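Local coordinates for ABC transporter ATP-binding protein (Leptospira interrogans serovar Copenhageni, PDB 4HZI) that probably binds and hydrolyses ATP as the ATPase subunit of an orphan ABC transporter involved in manganese utilization and tolerance, at residues Met197-Ser202 / Ile230-Glu235; Asp211-Leu216 / Glu236-Tyr241; Glu38-Lys43 / Ile84-Gly89; Asp51-Glu56 / Val245-Gly250. All blocks are in the same frame, centred on the assembly; numbering follows the deposited sequence.

From the N terminus, 38-43 opens contact 3 and 51-56 opens contact 4 on the adjacent strand of the antiparallel sheet. Contact 3 closes first, at 84-89, so the two loops cross. Further on, 197-202 and 211-216 open contacts 1 and 2. Contact 1 closes at 230-235 and contact 2 directly after it at 236-241, so these cross as well. Contact 4 closes last, at 245-250, and the long loop it spans contains both. Contacts 1 and 2 tie two strands, a helix and a loop of the core together, touching each other at Thr231 and Glu236. Contact 4 joins that core's mixed sheet to the antiparallel sheet, where contact 3 leads into strand 90-93 beside strand 36-42.

Contact 1 (Met197-Ser202 / Ile230-Glu235); sequences MDEPCS and ITHRPE
The end of a Walker B strand and the H-loop of an ABC ATPase meet here, with Glu199 facing His232; both assignments rest on sequence and position, as in relatives of the family. Strands 194-198 and 227-231 run parallel as the two neighbouring strands of a beta-alpha-beta unit whose crossover is helix 206-222. Ile230 N donates to Met197 O at 2.8 Å, and Ile230 O in turn receives Glu199 N at 2.8 Å, the second bond being noticeably bent (137° at the hydrogen). Ile230 is thus held through both its N-H and its carbonyl, while its CG2 lies 3.8 Å from Asp198 OD1 on the same face of the sheet. That face is covered by helix 73-80, where Ile230 packs on Lys73 and Val77.

Past the bridge the strands give way to loops. Glu199 to Ser202 form a type I beta turn, and on the other side Thr231 OG1 accepts from Arg233 N at 2.8 Å in an ST turn, with Glu236 as a further partner of the hydroxyl. Asp205 of the second subunit packs against the His232 side chain.

The Glu199 side chain bends at chi2 (-81°), which brings OE2 to His232 ND1, with Thr231 CA close by. The two side chains cross at about a right angle, carboxylate and ring planes 54° apart. His232 ND1 donates to Glu199 OE2 at 3.1 Å, the oxygen lying in the ring plane and being met on its syn side, but with the donor tilted out of the carboxylate plane.

Contact 2 (Asp211-Leu216 / Glu236-Tyr241); sequences DFLGFL and EIPDFY
Leu213 and Leu216, about one helical turn apart, bring their methyl groups down onto the ring of Pro238. Apolar contact does most of the work. Pro238 CG lies 4.0 Å from Leu213 CD2 and 4.2 Å from Leu216 CD1, so a single corner of the pyrrolidine sits against one methyl of each leucine; the Leu213 side chain meets the proline at about a right angle. A third apolar approach is looser, with Leu216 CB 4.4 Å from Phe240 CE2.

The helix is 206-222, the crossover of the beta-alpha-beta unit that links strands 194-198 and 227-231 in the ABC ATPase core. Its partner is the chain between the second of those strands and strand 243-248. Tyr229 of strand 227-231 touches both Leu213 and Pro238, and Met197 of strand 194-198 touches Leu216.

Carbon-to-oxygen contacts make up the next group. Leu213 CD1 reaches to 3.8 Å from Glu236 O, and Leu216 O is 4.0 Å from Phe240 CE2, which it meets at a slant to the ring. A chi1 of 61° holds Phe240 CG over its own main chain and so swings the phenyl group there. Outside the contact His220 stacks on that ring and His62 meets it edge-to-face.

Backbone hydrogen bonds run within each segment. In the helix, Leu216 N donates to Phe212 O at 3.0 Å. In the loop, Pro238 to Tyr241 make a type I beta turn, closed by a weak bond from Tyr241 N to Pro238 O, 3.3 Å, while the Glu236 carboxylate is directed outside the contact, to Thr231.

Contact 3 (Glu38-Lys43 / Ile84-Gly89); sequences EKISYK and IWATSG
Ser41 and Ser88 form an antiparallel hydrogen-bonded pair, and the tight part of the contact spreads from there. Ser41 N donates almost straight (176°) to Ser88 O at 3.0 Å, although the donor stands well above the carbonyl plane. Ser41 O is approached from two successive amides, Thr87 N at 2.8 Å and, weakly, Ser88 N at 3.4 Å. On the buried side Ile40 CD1 packs at 3.7 Å on Ala86 CB, and Ile40 also touches Leu79 of helix 73-80. Ile84 CD1 makes a CH-pi contact over the centre of the Tyr42 ring, 3.6 Å from its centroid. Ile84 CG1 has the backbone N on one flank and the carbonyl carbon on the other (chi1 61°), and the extended chain beyond it carries that methyl out onto the face.

The outer side is looser. Lys43 N gives Thr87 OG1 only a weak, bent bond, 3.1 Å long. A water bridges the two segments, donating to Lys39 O at 2.6 Å and also hydrogen-bonded to Ser88 OG, while the Lys39 side chain leads off to the surface. The Ser41 hydroxyl looks elsewhere, to Ser52 N.

Tyr42 probably corresponds to the A-loop aromatic of other ABC ATPases, judging by its place ahead of the Walker A motif. Thr87 and Ser88 together facing Ser41 form a classic beta bulge, at the entry to strand 90-93 of the antiparallel beta subdomain of this fold.

Contact 4 (Asp51-Glu56 / Val245-Gly250); sequences DSVSFE and VLLKEG
Phe55 carries CG between its backbone N and carbonyl carbon (chi1 68°), and Val245 has CG1 anti to its N (chi1 175°), which leaves CG2 beside the N and anti to the carbonyl carbon; together these settings bring the valine methyl CG2 over the phenyl ring. Val245 CG2 is 3.9 Å from the Phe55 ring centroid, above one face but shifted toward the rim, and comes closest to Phe55 CG at 3.6 Å. In this CH-pi contact the side chains cross at about a right angle.

At the other end, backbone takes over. Asp51 N donates to Gly250 O at 2.8 Å in a nearly straight bond (175° at the hydrogen), though the donor is tilted from the carbonyl plane. Gly250 follows the end of strand 243-248 with a positive phi, which favours glycine. Its oxygen also lies 3.5 Å from Val53 CG2, the methyl that approaches Leu247 CD1 at a looser 4.4 Å.

Strand 53-58 belongs to the antiparallel sheet and is paired with strand 36-42, with Val53 backbone-bonded to Ile40, which Ser52 and Val53 both face in a G1 beta bulge. Strand 243-248 lies in the mixed ABC core sheet between strands 62-67 and 251-255, with Leu247 against Leu65 and Ala71, and Phe55 and Val245 both touching Phe255.

Contact 1 (Met197-Ser202 / Ile230-Glu235)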
loop_
_atom_site.group_PDB
_atom_site.type_symbol
_atom_site.label_atom_id
_atom_site.label_comp_id
_atom_site.label_asym_id
_atom_site.label_seq_id
_atom_site.Cartn_x
_atom_site.Cartn_y
_atom_site.Cartn_z
ATOM N N MET A 197 5.425 15.249 -2.882
ATOM C CA MET A 197 4.323 14.321 -2.729
ATOM C C MET A 197 4.862 12.993 -2.177
ATOM O O MET A 197 5.498 12.211 -2.870
ATOM C CB MET A 197 3.602 14.090 -4.041
ATOM C CG MET A 197 2.841 15.337 -4.463
ATOM S SD MET A 197 2.020 15.043 -6.004
ATOM C CE MET A 197 3.294 15.715 -7.057
ATOM N N ASP A 198 4.618 12.786 -0.897
ATOM C CA ASP A 198 5.192 11.690 -0.146
ATOM C C ASP A 198 4.211 10.517 -0.098
ATOM O O ASP A 198 3.284 10.527 0.722
ATOM C CB ASP A 198 5.501 12.219 1.275
ATOM C CG ASP A 198 6.270 11.226 2.136
ATOM O OD1 ASP A 198 6.719 10.177 1.618
ATOM O OD2 ASP A 198 6.424 11.530 3.353
ATOM N N GLU A 199 4.348 9.564 -1.022
ATOM C CA GLU A 199 3.508 8.362 -1.058
ATOM C C GLU A 199 2.017 8.757 -1.210
ATOM O O GLU A 199 1.174 8.276 -0.450
ATOM C CB GLU A 199 3.695 7.582 0.253
ATOM C CG GLU A 199 5.097 7.008 0.393
ATOM C CD GLU A 199 5.268 5.711 -0.383
ATOM O OE1 GLU A 199 4.334 5.340 -1.149
ATOM O OE2 GLU A 199 6.326 5.060 -0.234
ATOM N N PRO A 200 1.711 9.698 -2.124
ATOM C CA PRO A 200 0.357 10.223 -2.246
ATOM C C PRO A 200 -0.672 9.164 -2.640
ATOM O O PRO A 200 -1.857 9.399 -2.406
ATOM C CB PRO A 200 0.485 11.234 -3.373
ATOM C CG PRO A 200 1.553 10.667 -4.231
ATOM C CD PRO A 200 2.562 10.171 -3.222
ATOM N N CYS A 201 -0.259 8.008 -3.180
ATOM C CA CYS A 201 -1.251 6.967 -3.517
ATOM C C CYS A 201 -1.532 5.982 -2.372
ATOM O O CYS A 201 -2.224 4.975 -2.571
ATOM C CB CYS A 201 -0.871 6.215 -4.762
ATOM S SG CYS A 201 -0.935 7.288 -6.224
ATOM N N SER A 202 -0.978 6.262 -1.196
ATOM C CA SER A 202 -1.229 5.459 -0.019
ATOM C C SER A 202 -2.745 5.354 0.229
ATOM O O SER A 202 -3.485 6.365 0.083
ATOM C CB SER A 202 -0.504 6.045 1.209
ATOM O OG SER A 202 -1.001 7.338 1.571
ATOM N N ILE A 230 7.577 10.729 -4.101
ATOM C CA ILE A 230 8.217 9.647 -3.346
ATOM C C ILE A 230 7.334 8.418 -3.297
ATOM O O ILE A 230 6.181 8.477 -2.875
ATOM C CB ILE A 230 8.497 10.143 -1.917
ATOM C CG1 ILE A 230 9.435 11.382 -2.000
ATOM C CG2 ILE A 230 9.183 9.056 -1.064
ATOM C CD1 ILE A 230 8.884 12.510 -1.282
ATOM N N THR A 231 7.898 7.281 -3.702
ATOM C CA THR A 231 7.171 6.036 -3.779
ATOM C C THR A 231 8.080 4.823 -3.636
ATOM O O THR A 231 9.307 4.896 -3.836
ATOM C CB THR A 231 6.359 5.936 -5.107
ATOM O OG1 THR A 231 5.540 4.776 -5.087
ATOM C CG2 THR A 231 7.263 5.885 -6.286
ATOM N N HIS A 232 7.446 3.708 -3.285
ATOM C CA HIS A 232 8.066 2.387 -3.391
ATOM C C HIS A 232 7.418 1.536 -4.458
ATOM O O HIS A 232 7.799 0.395 -4.637
ATOM C CB HIS A 232 8.129 1.648 -2.060
ATOM C CG HIS A 232 6.801 1.210 -1.534
ATOM N ND1 HIS A 232 6.025 2.041 -0.765
ATOM C CD2 HIS A 232 6.147 0.022 -1.587
ATOM C CE1 HIS A 232 4.925 1.404 -0.395
ATOM N NE2 HIS A 232 4.962 0.188 -0.893
ATOM N N ARG A 233 6.491 2.104 -5.236
ATOM C CA ARG A 233 5.772 1.327 -6.242
ATOM C C ARG A 233 5.835 1.966 -7.615
ATOM O O ARG A 233 5.131 2.946 -7.852
ATOM C CB ARG A 233 4.295 1.210 -5.865
ATOM C CG ARG A 233 4.041 0.322 -4.666
ATOM C CD ARG A 233 2.531 0.070 -4.564
ATOM N NE ARG A 233 2.235 -0.402 -3.229
ATOM C CZ ARG A 233 2.073 -1.675 -2.876
ATOM N NH1 ARG A 233 2.108 -2.674 -3.772
ATOM N NH2 ARG A 233 1.849 -1.947 -1.596
ATOM N N PRO A 234 6.611 1.381 -8.537
ATOM C CA PRO A 234 6.784 1.992 -9.849
ATOM C C PRO A 234 5.488 2.263 -10.584
ATOM O O PRO A 234 5.402 3.280 -11.304
ATOM C CB PRO A 234 7.629 0.958 -10.588
ATOM C CG PRO A 234 8.479 0.414 -9.529
ATOM C CD PRO A 234 7.562 0.265 -8.358
ATOM N N GLU A 235 4.461 1.464 -10.340
ATOM C CA GLU A 235 3.181 1.651 -11.047
ATOM C C GLU A 235 2.414 2.906 -10.673
ATOM O O GLU A 235 1.496 3.281 -11.383
ATOM C CB GLU A 235 2.250 0.416 -10.919
ATOM C CG GLU A 235 1.783 0.112 -9.509
ATOM C CD GLU A 235 2.795 -0.728 -8.692
ATOM O OE1 GLU A 235 4.043 -0.791 -8.973
ATOM O OE2 GLU A 235 2.309 -1.369 -7.763
#

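Contact 2 (Asp211-Leu216 / Glu236-Tyr241)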
loop_
_atom_site.group_PDB
_atom_site.type_symbol
_atom_site.label_atom_id
_atom_site.label_comp_id
_atom_site.label_asym_id
_atom_site.label_seq_id
_atom_site.Cartn_x
_atom_site.Cartn_y
_atom_site.Cartn_z
ATOM N N ASP A 211 -8.118 7.866 -10.417
ATOM C CA ASP A 211 -8.826 9.120 -10.222
ATOM C C ASP A 211 -7.877 10.260 -9.814
ATOM O O ASP A 211 -7.887 11.368 -10.389
ATOM C CB ASP A 211 -9.868 8.940 -9.144
ATOM C CG ASP A 211 -10.834 10.124 -9.039
ATOM O OD1 ASP A 211 -10.995 10.893 -10.019
ATOM O OD2 ASP A 211 -11.373 10.327 -7.947
ATOM N N PHE A 212 -7.046 9.983 -8.816
ATOM C CA PHE A 212 -6.123 10.984 -8.343
ATOM C C PHE A 212 -5.028 11.307 -9.383
ATOM O O PHE A 212 -4.684 12.475 -9.597
ATOM C CB PHE A 212 -5.464 10.527 -7.006
ATOM C CG PHE A 212 -4.315 11.406 -6.595
ATOM C CD1 PHE A 212 -4.532 12.742 -6.280
ATOM C CD2 PHE A 212 -3.010 10.922 -6.611
ATOM C CE1 PHE A 212 -3.492 13.570 -5.919
ATOM C CE2 PHE A 212 -1.977 11.756 -6.264
ATOM C CZ PHE A 212 -2.207 13.073 -5.940
ATOM N N LEU A 213 -4.450 10.296 -10.003
ATOM C CA LEU A 213 -3.412 10.500 -10.981
ATOM C C LEU A 213 -3.945 11.266 -12.193
ATOM O O LEU A 213 -3.210 12.046 -12.808
ATOM C CB LEU A 213 -2.796 9.187 -11.398
ATOM C CG LEU A 213 -1.877 8.540 -10.314
ATOM C CD1 LEU A 213 -1.147 7.332 -10.872
ATOM C CD2 LEU A 213 -0.891 9.513 -9.685
ATOM N N GLY A 214 -5.217 11.040 -12.524
ATOM C CA GLY A 214 -5.889 11.796 -13.574
ATOM C C GLY A 214 -5.923 13.273 -13.255
ATOM O O GLY A 214 -5.629 14.104 -14.126
ATOM N N PHE A 215 -6.266 13.593 -12.015
ATOM C CA PHE A 215 -6.268 14.935 -11.542
ATOM C C PHE A 215 -4.874 15.538 -11.621
ATOM O O PHE A 215 -4.743 16.691 -12.030
ATOM C CB PHE A 215 -6.816 14.994 -10.139
ATOM C CG PHE A 215 -6.468 16.242 -9.400
ATOM C CD1 PHE A 215 -7.301 17.347 -9.449
ATOM C CD2 PHE A 215 -5.323 16.307 -8.645
ATOM C CE1 PHE A 215 -6.970 18.496 -8.768
ATOM C CE2 PHE A 215 -4.994 17.440 -7.961
ATOM C CZ PHE A 215 -5.822 18.539 -8.011
ATOM N N LEU A 216 -3.827 14.791 -11.230
ATOM C CA LEU A 216 -2.465 15.319 -11.343
ATOM C C LEU A 216 -2.058 15.650 -12.737
ATOM O O LEU A 216 -1.394 16.668 -12.979
ATOM C CB LEU A 216 -1.431 14.295 -10.866
ATOM C CG LEU A 216 -1.018 14.373 -9.447
ATOM C CD1 LEU A 216 0.105 13.319 -9.260
ATOM C CD2 LEU A 216 -0.509 15.786 -9.155
ATOM N N GLU A 236 2.810 3.566 -9.587
ATOM C CA GLU A 236 2.196 4.788 -9.101
ATOM C C GLU A 236 2.745 6.052 -9.734
ATOM O O GLU A 236 2.364 7.151 -9.305
ATOM C CB GLU A 236 2.441 4.910 -7.590
ATOM C CG GLU A 236 1.618 3.946 -6.769
ATOM C CD GLU A 236 1.932 3.980 -5.282
ATOM O OE1 GLU A 236 2.772 4.802 -4.804
ATOM O OE2 GLU A 236 1.279 3.196 -4.594
ATOM N N ILE A 237 3.698 5.922 -10.662
ATOM C CA ILE A 237 4.447 7.091 -11.160
ATOM C C ILE A 237 3.809 7.609 -12.440
ATOM O O ILE A 237 3.871 6.945 -13.450
ATOM C CB ILE A 237 5.917 6.729 -11.482
ATOM C CG1 ILE A 237 6.620 6.255 -10.203
ATOM C CG2 ILE A 237 6.630 7.941 -12.021
ATOM C CD1 ILE A 237 7.949 5.598 -10.413
ATOM N N PRO A 238 3.286 8.837 -12.427
ATOM C CA PRO A 238 2.706 9.365 -13.667
ATOM C C PRO A 238 3.731 9.606 -14.765
ATOM O O PRO A 238 4.928 9.823 -14.507
ATOM C CB PRO A 238 2.138 10.725 -13.262
ATOM C CG PRO A 238 2.254 10.846 -11.826
ATOM C CD PRO A 238 3.099 9.727 -11.280
ATOM N N ASP A 239 3.238 9.685 -15.993
ATOM C CA ASP A 239 4.097 9.880 -17.147
ATOM C C ASP A 239 4.917 11.157 -17.211
ATOM O O ASP A 239 5.917 11.196 -17.919
ATOM C CB ASP A 239 3.264 9.765 -18.449
ATOM C CG ASP A 239 2.311 10.975 -18.690
ATOM O OD1 ASP A 239 2.077 11.837 -17.795
ATOM O OD2 ASP A 239 1.773 11.051 -19.820
ATOM N N PHE A 240 4.542 12.216 -16.510
ATOM C CA PHE A 240 5.312 13.452 -16.651
ATOM C C PHE A 240 6.616 13.509 -15.800
ATOM O O PHE A 240 7.346 14.455 -15.862
ATOM C CB PHE A 240 4.458 14.689 -16.432
ATOM C CG PHE A 240 3.835 14.805 -15.099
ATOM C CD1 PHE A 240 4.539 15.344 -14.017
ATOM C CD2 PHE A 240 2.535 14.435 -14.904
ATOM C CE1 PHE A 240 3.956 15.464 -12.775
ATOM C CE2 PHE A 240 1.938 14.536 -13.658
ATOM C CZ PHE A 240 2.649 15.039 -12.570
ATOM N N TYR A 241 6.859 12.490 -14.999
ATOM C CA TYR A 241 8.123 12.366 -14.245
ATOM C C TYR A 241 9.246 12.011 -15.194
ATOM O O TYR A 241 9.232 10.975 -15.864
ATOM C CB TYR A 241 7.975 11.367 -13.061
ATOM C CG TYR A 241 7.274 12.115 -11.966
ATOM C CD1 TYR A 241 7.972 12.960 -11.106
ATOM C CD2 TYR A 241 5.878 12.078 -11.861
ATOM C CE1 TYR A 241 7.291 13.753 -10.181
ATOM C CE2 TYR A 241 5.204 12.875 -10.946
ATOM C CZ TYR A 241 5.878 13.698 -10.111
ATOM O OH TYR A 241 5.141 14.484 -9.210
#

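Contact 3 (Glu38-Lys43 / Ile84-Gly89)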
loop_
_atom_site.group_PDB
_atom_site.type_symbol
_atom_site.label_atom_id
_atom_site.label_comp_id
_atom_site.label_asym_id
_atom_site.label_seq_id
_atom_site.Cartn_x
_atom_site.Cartn_y
_atom_site.Cartn_z
ATOM N N GLU A 38 24.232 17.858 -2.071
ATOM C CA GLU A 38 25.599 17.399 -2.374
ATOM C C GLU A 38 26.181 16.662 -1.147
ATOM O O GLU A 38 26.396 17.291 -0.111
ATOM C CB GLU A 38 26.464 18.611 -2.682
ATOM C CG GLU A 38 25.991 19.370 -3.909
ATOM C CD GLU A 38 26.910 20.523 -4.284
ATOM O OE1 GLU A 38 27.141 21.422 -3.445
ATOM O OE2 GLU A 38 27.386 20.532 -5.429
ATOM N N LYS A 39 26.329 15.350 -1.297
ATOM C CA LYS A 39 26.900 14.447 -0.320
ATOM C C LYS A 39 26.219 14.565 1.026
ATOM O O LYS A 39 26.879 14.621 2.070
ATOM C CB LYS A 39 28.394 14.730 -0.155
ATOM C CG LYS A 39 29.198 14.509 -1.419
ATOM C CD LYS A 39 30.672 14.807 -1.142
ATOM C CE LYS A 39 31.435 15.085 -2.426
ATOM N NZ LYS A 39 31.373 13.939 -3.384
ATOM N N ILE A 40 24.898 14.630 1.005
ATOM C CA ILE A 40 24.107 14.714 2.244
ATOM C C ILE A 40 24.140 13.409 3.011
ATOM O O ILE A 40 23.739 12.324 2.550
ATOM C CB ILE A 40 22.649 15.213 1.987
ATOM C CG1 ILE A 40 22.658 16.697 1.664
ATOM C CG2 ILE A 40 21.732 14.922 3.183
ATOM C CD1 ILE A 40 22.875 17.667 2.832
ATOM N N SER A 41 24.640 13.513 4.246
ATOM C CA SER A 41 24.677 12.402 5.125
ATOM C C SER A 41 23.934 12.698 6.423
ATOM O O SER A 41 23.839 13.833 6.858
ATOM C CB SER A 41 26.150 12.044 5.406
ATOM O OG SER A 41 26.664 11.274 4.335
ATOM N N TYR A 42 23.365 11.661 7.009
ATOM C CA TYR A 42 22.634 11.779 8.264
ATOM C C TYR A 42 22.967 10.557 9.144
ATOM O O TYR A 42 22.599 9.415 8.842
ATOM C CB TYR A 42 21.135 11.868 8.028
ATOM C CG TYR A 42 20.290 12.074 9.282
ATOM C CD1 TYR A 42 20.521 13.163 10.124
ATOM C CD2 TYR A 42 19.316 11.166 9.641
ATOM C CE1 TYR A 42 19.794 13.347 11.298
ATOM C CE2 TYR A 42 18.583 11.344 10.811
ATOM C CZ TYR A 42 18.822 12.459 11.619
ATOM O OH TYR A 42 18.084 12.656 12.755
ATOM N N LYS A 43 23.724 10.814 10.212
ATOM C CA LYS A 43 24.148 9.776 11.159
ATOM C C LYS A 43 23.957 10.280 12.614
ATOM O O LYS A 43 24.910 10.686 13.280
ATOM C CB LYS A 43 25.608 9.483 10.894
ATOM C CG LYS A 43 26.130 8.259 11.627
ATOM C CD LYS A 43 27.627 8.102 11.455
ATOM C CE LYS A 43 28.159 7.004 12.360
ATOM N NZ LYS A 43 29.579 7.264 12.707
ATOM N N ILE A 84 15.027 17.794 10.262
ATOM C CA ILE A 84 16.289 17.291 10.775
ATOM C C ILE A 84 17.420 17.912 10.000
ATOM O O ILE A 84 17.266 18.312 8.825
ATOM C CB ILE A 84 16.433 15.756 10.671
ATOM C CG1 ILE A 84 16.376 15.308 9.215
ATOM C CG2 ILE A 84 15.369 15.068 11.496
ATOM C CD1 ILE A 84 16.584 13.807 9.050
ATOM N N TRP A 85 18.534 18.106 10.672
ATOM C CA TRP A 85 19.726 18.646 10.041
ATOM C C TRP A 85 20.633 17.554 9.554
ATOM O O TRP A 85 20.879 16.582 10.265
ATOM C CB TRP A 85 20.564 19.449 11.047
ATOM C CG TRP A 85 20.068 20.788 11.338
ATOM C CD1 TRP A 85 19.612 21.250 12.536
ATOM C CD2 TRP A 85 20.009 21.892 10.428
ATOM N NE1 TRP A 85 19.266 22.589 12.437
ATOM C CE2 TRP A 85 19.502 23.004 11.149
ATOM C CE3 TRP A 85 20.343 22.054 9.084
ATOM C CZ2 TRP A 85 19.305 24.250 10.555
ATOM C CZ3 TRP A 85 20.146 23.287 8.493
ATOM C CH2 TRP A 85 19.625 24.371 9.226
ATOM N N ALA A 86 21.250 17.758 8.390
ATOM C CA ALA A 86 22.225 16.842 7.878
ATOM C C ALA A 86 23.452 16.798 8.813
ATOM O O ALA A 86 23.832 17.826 9.377
ATOM C CB ALA A 86 22.670 17.275 6.508
ATOM N N THR A 87 24.071 15.634 8.929
ATOM C CA THR A 87 25.306 15.525 9.687
ATOM C C THR A 87 26.487 16.030 8.858
ATOM O O THR A 87 27.443 16.588 9.398
ATOM C CB THR A 87 25.472 14.099 10.289
ATOM O OG1 THR A 87 25.508 13.122 9.253
ATOM C CG2 THR A 87 24.308 13.777 11.146
ATOM N N SER A 88 26.422 15.897 7.534
ATOM C CA SER A 88 27.396 16.538 6.672
ATOM C C SER A 88 26.760 16.744 5.306
ATOM O O SER A 88 25.666 16.236 5.062
ATOM C CB SER A 88 28.642 15.673 6.535
ATOM O OG SER A 88 28.321 14.376 6.102
ATOM N N GLY A 89 27.482 17.440 4.439
ATOM C CA GLY A 89 27.044 17.732 3.080
ATOM C C GLY A 89 26.271 19.030 3.023
ATOM O O GLY A 89 26.068 19.691 4.039
HETATM O O HOH W 1 29.088 14.341 3.501
#

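Contact 4 (Asp51-Glu56 / Val245-Gly250)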
loop_
_atom_site.group_PDB
_atom_site.type_symbol
_atom_site.label_atom_id
_atom_site.label_comp_id
_atom_site.label_asym_id
_atom_site.label_seq_id
_atom_site.Cartn_x
_atom_site.Cartn_y
_atom_site.Cartn_z
ATOM N N ASP A 51 23.528 8.194 3.436
ATOM C CA ASP A 51 24.958 8.218 3.141
ATOM C C ASP A 51 25.340 8.887 1.828
ATOM O O ASP A 51 25.172 8.276 0.767
ATOM C CB ASP A 51 25.404 6.789 3.127
ATOM C CG ASP A 51 26.918 6.629 3.009
ATOM O OD1 ASP A 51 27.660 7.603 2.872
ATOM O OD2 ASP A 51 27.328 5.474 3.053
ATOM N N SER A 52 25.820 10.120 1.943
ATOM C CA SER A 52 26.379 10.919 0.842
ATOM C C SER A 52 25.384 11.048 -0.335
ATOM O O SER A 52 25.698 10.775 -1.510
ATOM C CB SER A 52 27.730 10.308 0.390
ATOM O OG SER A 52 28.395 11.201 -0.476
ATOM N N VAL A 53 24.174 11.472 0.004
ATOM C CA VAL A 53 23.071 11.560 -0.974
ATOM C C VAL A 53 23.272 12.799 -1.839
ATOM O O VAL A 53 23.433 13.910 -1.363
ATOM C CB VAL A 53 21.707 11.597 -0.233
ATOM C CG1 VAL A 53 20.546 11.927 -1.193
ATOM C CG2 VAL A 53 21.434 10.266 0.383
ATOM N N SER A 54 23.305 12.570 -3.158
ATOM C CA SER A 54 23.486 13.646 -4.100
ATOM C C SER A 54 22.461 13.540 -5.244
ATOM O O SER A 54 22.287 12.484 -5.868
ATOM C CB SER A 54 24.910 13.577 -4.674
ATOM O OG SER A 54 25.869 13.916 -3.679
ATOM N N PHE A 55 21.775 14.642 -5.485
ATOM C CA PHE A 55 20.927 14.786 -6.643
ATOM C C PHE A 55 20.501 16.238 -6.787
ATOM O O PHE A 55 20.782 17.080 -5.937
ATOM C CB PHE A 55 19.732 13.824 -6.631
ATOM C CG PHE A 55 18.695 14.083 -5.569
ATOM C CD1 PHE A 55 17.568 14.914 -5.803
ATOM C CD2 PHE A 55 18.791 13.411 -4.352
ATOM C CE1 PHE A 55 16.599 15.076 -4.816
ATOM C CE2 PHE A 55 17.809 13.582 -3.365
ATOM C CZ PHE A 55 16.720 14.398 -3.604
ATOM N N GLU A 56 19.808 16.565 -7.868
ATOM C CA GLU A 56 19.312 17.936 -7.973
ATOM C C GLU A 56 18.052 17.994 -8.826
ATOM O O GLU A 56 17.823 17.085 -9.606
ATOM C CB GLU A 56 20.375 18.885 -8.493
ATOM C CG GLU A 56 20.773 18.755 -9.930
ATOM C CD GLU A 56 20.738 20.106 -10.673
ATOM O OE1 GLU A 56 20.667 21.214 -10.043
ATOM O OE2 GLU A 56 20.771 20.058 -11.923
ATOM N N VAL A 245 15.651 9.333 -8.805
ATOM C CA VAL A 245 16.702 8.984 -7.885
ATOM C C VAL A 245 16.297 7.628 -7.305
ATOM O O VAL A 245 15.166 7.485 -6.795
ATOM C CB VAL A 245 16.743 10.011 -6.722
ATOM C CG1 VAL A 245 17.774 9.619 -5.654
ATOM C CG2 VAL A 245 17.038 11.403 -7.209
ATOM N N LEU A 246 17.191 6.642 -7.335
ATOM C CA LEU A 246 16.916 5.307 -6.826
ATOM C C LEU A 246 17.688 5.210 -5.489
ATOM O O LEU A 246 18.876 5.547 -5.448
ATOM C CB LEU A 246 17.440 4.222 -7.762
ATOM C CG LEU A 246 16.950 4.222 -9.203
ATOM C CD1 LEU A 246 17.550 3.030 -9.937
ATOM C CD2 LEU A 246 15.424 4.187 -9.339
ATOM N N LEU A 247 16.956 4.892 -4.420
ATOM C CA LEU A 247 17.480 4.926 -3.068
ATOM C C LEU A 247 17.373 3.551 -2.431
ATOM O O LEU A 247 16.332 2.922 -2.457
ATOM C CB LEU A 247 16.680 5.915 -2.201
ATOM C CG LEU A 247 17.396 6.411 -0.945
ATOM C CD1 LEU A 247 18.505 7.426 -1.139
ATOM C CD2 LEU A 247 16.376 6.940 0.074
ATOM N N LYS A 248 18.484 3.104 -1.836
ATOM C CA LYS A 248 18.588 1.787 -1.244
ATOM C C LYS A 248 19.552 1.870 -0.051
ATOM O O LYS A 248 20.695 2.282 -0.198
ATOM C CB LYS A 248 19.162 0.834 -2.276
ATOM C CG LYS A 248 19.212 -0.616 -1.859
ATOM C CD LYS A 248 20.102 -1.344 -2.886
ATOM C CE LYS A 248 20.018 -2.843 -2.735
ATOM N NZ LYS A 248 20.928 -3.473 -3.731
ATOM N N GLU A 249 19.006 1.594 1.124
ATOM C CA GLU A 249 19.839 1.622 2.381
ATOM C C GLU A 249 20.554 2.953 2.575
ATOM O O GLU A 249 21.727 3.028 2.891
ATOM C CB GLU A 249 20.787 0.434 2.359
ATOM C CG GLU A 249 20.083 -0.902 2.507
ATOM C CD GLU A 249 20.007 -1.384 3.955
ATOM O OE1 GLU A 249 19.236 -0.805 4.765
ATOM O OE2 GLU A 249 20.733 -2.351 4.282
ATOM N N GLY A 250 19.831 4.048 2.356
ATOM C CA GLY A 250 20.369 5.377 2.448
ATOM C C GLY A 250 21.321 5.891 1.403
ATOM O O GLY A 250 21.892 6.966 1.564
#